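Local structure of L-lysine 6-monooxygenase involved in desferrioxamine biosynthesis (Erwinia amylovora CFBP1430, 5O8P) at residues B[133-138]-B[376-381]. The protein is a flavin-dependent monooxygenase that probably N-hydroxylates cadaverine with NADPH and FAD in the biosynthesis of the siderophore desferrioxamine. Numbering follows the deposited sequence.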
loop_
_atom_site.group_PDB
_atom_site.type_symbol
_atom_site.label_atom_id
_atom_site.label_comp_id
_atom_site.label_asym_id
_atom_site.label_seq_id
_atom_site.Cartn_x
_atom_site.Cartn_y
_atom_site.Cartn_z
ATOM N N GLN B 133 -43.974 -22.821 -32.403
ATOM C CA GLN B 133 -42.614 -23.301 -32.092
ATOM C C GLN B 133 -41.719 -22.265 -31.374
ATOM O O GLN B 133 -40.512 -22.214 -31.599
ATOM C CB GLN B 133 -41.932 -23.875 -33.354
ATOM C CG GLN B 133 -42.481 -25.230 -33.780
ATOM C CD GLN B 133 -41.876 -26.366 -32.979
ATOM O OE1 GLN B 133 -40.741 -26.776 -33.229
ATOM N NE2 GLN B 133 -42.626 -26.872 -32.000
ATOM N N CYS B 134 -42.315 -21.468 -30.488
ATOM C CA CYS B 134 -41.594 -20.437 -29.749
ATOM C C CYS B 134 -42.200 -20.204 -28.355
ATOM O O CYS B 134 -43.178 -20.849 -27.980
ATOM C CB CYS B 134 -41.590 -19.144 -30.561
ATOM S SG CYS B 134 -43.130 -18.208 -30.446
ATOM N N TYR B 135 -41.594 -19.292 -27.590
ATOM C CA TYR B 135 -42.029 -18.999 -26.218
ATOM C C TYR B 135 -42.957 -17.779 -26.175
ATOM O O TYR B 135 -42.758 -16.786 -26.891
ATOM C CB TYR B 135 -40.822 -18.827 -25.280
ATOM C CG TYR B 135 -40.123 -20.147 -24.993
ATOM C CD1 TYR B 135 -40.598 -21.011 -24.005
ATOM C CD2 TYR B 135 -39.016 -20.546 -25.736
ATOM C CE1 TYR B 135 -39.984 -22.234 -23.753
ATOM C CE2 TYR B 135 -38.396 -21.767 -25.500
ATOM C CZ TYR B 135 -38.877 -22.613 -24.505
ATOM O OH TYR B 135 -38.246 -23.819 -24.282
ATOM N N ARG B 136 -43.977 -17.876 -25.329
ATOM C CA ARG B 136 -45.002 -16.845 -25.182
ATOM C C ARG B 136 -44.909 -16.324 -23.767
ATOM O O ARG B 136 -45.128 -17.083 -22.835
ATOM C CB ARG B 136 -46.375 -17.479 -25.443
ATOM C CG ARG B 136 -47.577 -16.593 -25.217
ATOM C CD ARG B 136 -48.880 -17.329 -25.545
ATOM N NE ARG B 136 -48.882 -17.830 -26.927
ATOM C CZ ARG B 136 -49.090 -17.080 -28.011
ATOM N NH1 ARG B 136 -49.332 -15.761 -27.922
ATOM N NH2 ARG B 136 -49.049 -17.661 -29.215
ATOM N N VAL B 137 -44.589 -15.045 -23.614
ATOM C CA VAL B 137 -44.337 -14.415 -22.302
ATOM C C VAL B 137 -45.458 -13.431 -21.989
ATOM O O VAL B 137 -45.567 -12.411 -22.660
ATOM C CB VAL B 137 -42.996 -13.637 -22.329
ATOM C CG1 VAL B 137 -42.763 -12.859 -21.040
ATOM C CG2 VAL B 137 -41.846 -14.584 -22.611
ATOM N N ARG B 138 -46.273 -13.724 -20.977
ATOM C CA ARG B 138 -47.402 -12.856 -20.613
ATOM C C ARG B 138 -46.982 -11.869 -19.522
ATOM O O ARG B 138 -46.640 -12.267 -18.403
ATOM C CB ARG B 138 -48.615 -13.684 -20.174
ATOM C CG ARG B 138 -49.962 -12.993 -20.419
ATOM C CD ARG B 138 -51.157 -13.866 -20.031
ATOM N NE ARG B 138 -51.118 -14.197 -18.592
ATOM C CZ ARG B 138 -51.288 -15.410 -18.035
ATOM N NH1 ARG B 138 -51.558 -16.494 -18.769
ATOM N NH2 ARG B 138 -51.196 -15.533 -16.709
ATOM N N HIS B 376 -32.893 -27.527 -25.967
ATOM C CA HIS B 376 -32.684 -27.008 -27.334
ATOM C C HIS B 376 -31.943 -25.654 -27.436
ATOM O O HIS B 376 -31.999 -25.009 -28.481
ATOM C CB HIS B 376 -34.039 -26.913 -28.066
ATOM C CG HIS B 376 -34.778 -28.213 -28.161
ATOM N ND1 HIS B 376 -35.787 -28.565 -27.285
ATOM C CD2 HIS B 376 -34.651 -29.252 -29.020
ATOM C CE1 HIS B 376 -36.254 -29.757 -27.599
ATOM N NE2 HIS B 376 -35.579 -30.197 -28.648
ATOM N N ASN B 377 -31.227 -25.241 -26.389
ATOM C CA ASN B 377 -30.467 -23.969 -26.383
ATOM C C ASN B 377 -31.318 -22.736 -26.678
ATOM O O ASN B 377 -30.981 -21.913 -27.534
ATOM C CB ASN B 377 -29.273 -24.041 -27.341
ATOM C CG ASN B 377 -28.401 -25.242 -27.070
ATOM O OD1 ASN B 377 -28.215 -25.630 -25.924
ATOM N ND2 ASN B 377 -27.873 -25.845 -28.125
ATOM N N GLN B 378 -32.414 -22.628 -25.936
ATOM C CA GLN B 378 -33.371 -21.528 -26.061
ATOM C C GLN B 378 -33.695 -20.766 -24.758
ATOM O O GLN B 378 -33.982 -19.576 -24.807
ATOM C CB GLN B 378 -34.664 -22.051 -26.675
ATOM C CG GLN B 378 -34.508 -22.637 -28.063
ATOM C CD GLN B 378 -35.814 -23.155 -28.608
ATOM O OE1 GLN B 378 -36.580 -23.825 -27.908
ATOM N NE2 GLN B 378 -36.083 -22.845 -29.863
ATOM N N VAL B 379 -33.667 -21.440 -23.614
ATOM C CA VAL B 379 -33.938 -20.814 -22.335
ATOM C C VAL B 379 -32.617 -20.767 -21.594
ATOM O O VAL B 379 -32.090 -21.814 -21.230
ATOM C CB VAL B 379 -34.958 -21.627 -21.522
ATOM C CG1 VAL B 379 -35.297 -20.915 -20.217
ATOM C CG2 VAL B 379 -36.202 -21.846 -22.335
ATOM N N PHE B 380 -32.094 -19.559 -21.389
ATOM C CA PHE B 380 -30.815 -19.351 -20.705
ATOM C C PHE B 380 -31.002 -18.699 -19.350
ATOM O O PHE B 380 -32.029 -18.088 -19.093
ATOM C CB PHE B 380 -29.908 -18.479 -21.564
ATOM C CG PHE B 380 -29.567 -19.099 -22.876
ATOM C CD1 PHE B 380 -28.530 -20.007 -22.971
ATOM C CD2 PHE B 380 -30.301 -18.799 -24.011
ATOM C CE1 PHE B 380 -28.208 -20.590 -24.181
ATOM C CE2 PHE B 380 -29.995 -19.372 -25.224
ATOM C CZ PHE B 380 -28.951 -20.274 -25.306
ATOM N N VAL B 381 -29.991 -18.798 -18.497
ATOM C CA VAL B 381 -30.057 -18.157 -17.185
ATOM C C VAL B 381 -28.787 -17.354 -16.907
ATOM O O VAL B 381 -27.724 -17.740 -17.353
ATOM C CB VAL B 381 -30.331 -19.179 -16.053
ATOM C CG1 VAL B 381 -31.693 -19.864 -16.226
ATOM C CG2 VAL B 381 -29.212 -20.218 -15.910
#
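Y135 reaches from strand 134-141 to the start of strand 379-381, where its phenol end meets V379 and Q378. With the Y135 and Q378 CA atoms 9.0 Å apart, no backbone hydrogen bond joins the segments, and a long, flat residue such as tyrosine suits the span. The ring carbon CZ of Y135 lies 3.5 Å from CG2 of V379, an apolar contact made obliquely to the ring. CG1 of V379 stands opposite the backbone N (chi1 -177°), which leaves CG2 as the branch turned to the phenol; a short, beta-branched valine fits both the strand and this buried spot. Q378 meets the ring at CE2 of Y135, 3.9 Å from its CB, and its chain runs on extended (chi2 179°) to bring OE1 within 3.7 Å of that same carbon. Glutamine suits this partly exposed place, laying aliphatic CB against the ring and ending in a polar amide. Amide and ring planes are steeply inclined, 73° apart, and the two groups touch without a hydrogen bond. The hydroxyl of the buried Y135 is instead hydrogen-bonded to NE of R356, and the Q378 side chain also rests on R356. OD1 of D374 accepts hydrogen bonds from the backbone N of both Q378 and V379, tying the loop to the strand's first residue. The tyrosine thus bridges the antiparallel beta-meander 121-152 and the late strand 379-381, which pairs in parallel with 155-157, both parts of the mixed sheet of the FAD-binding, Rossmann-like domain.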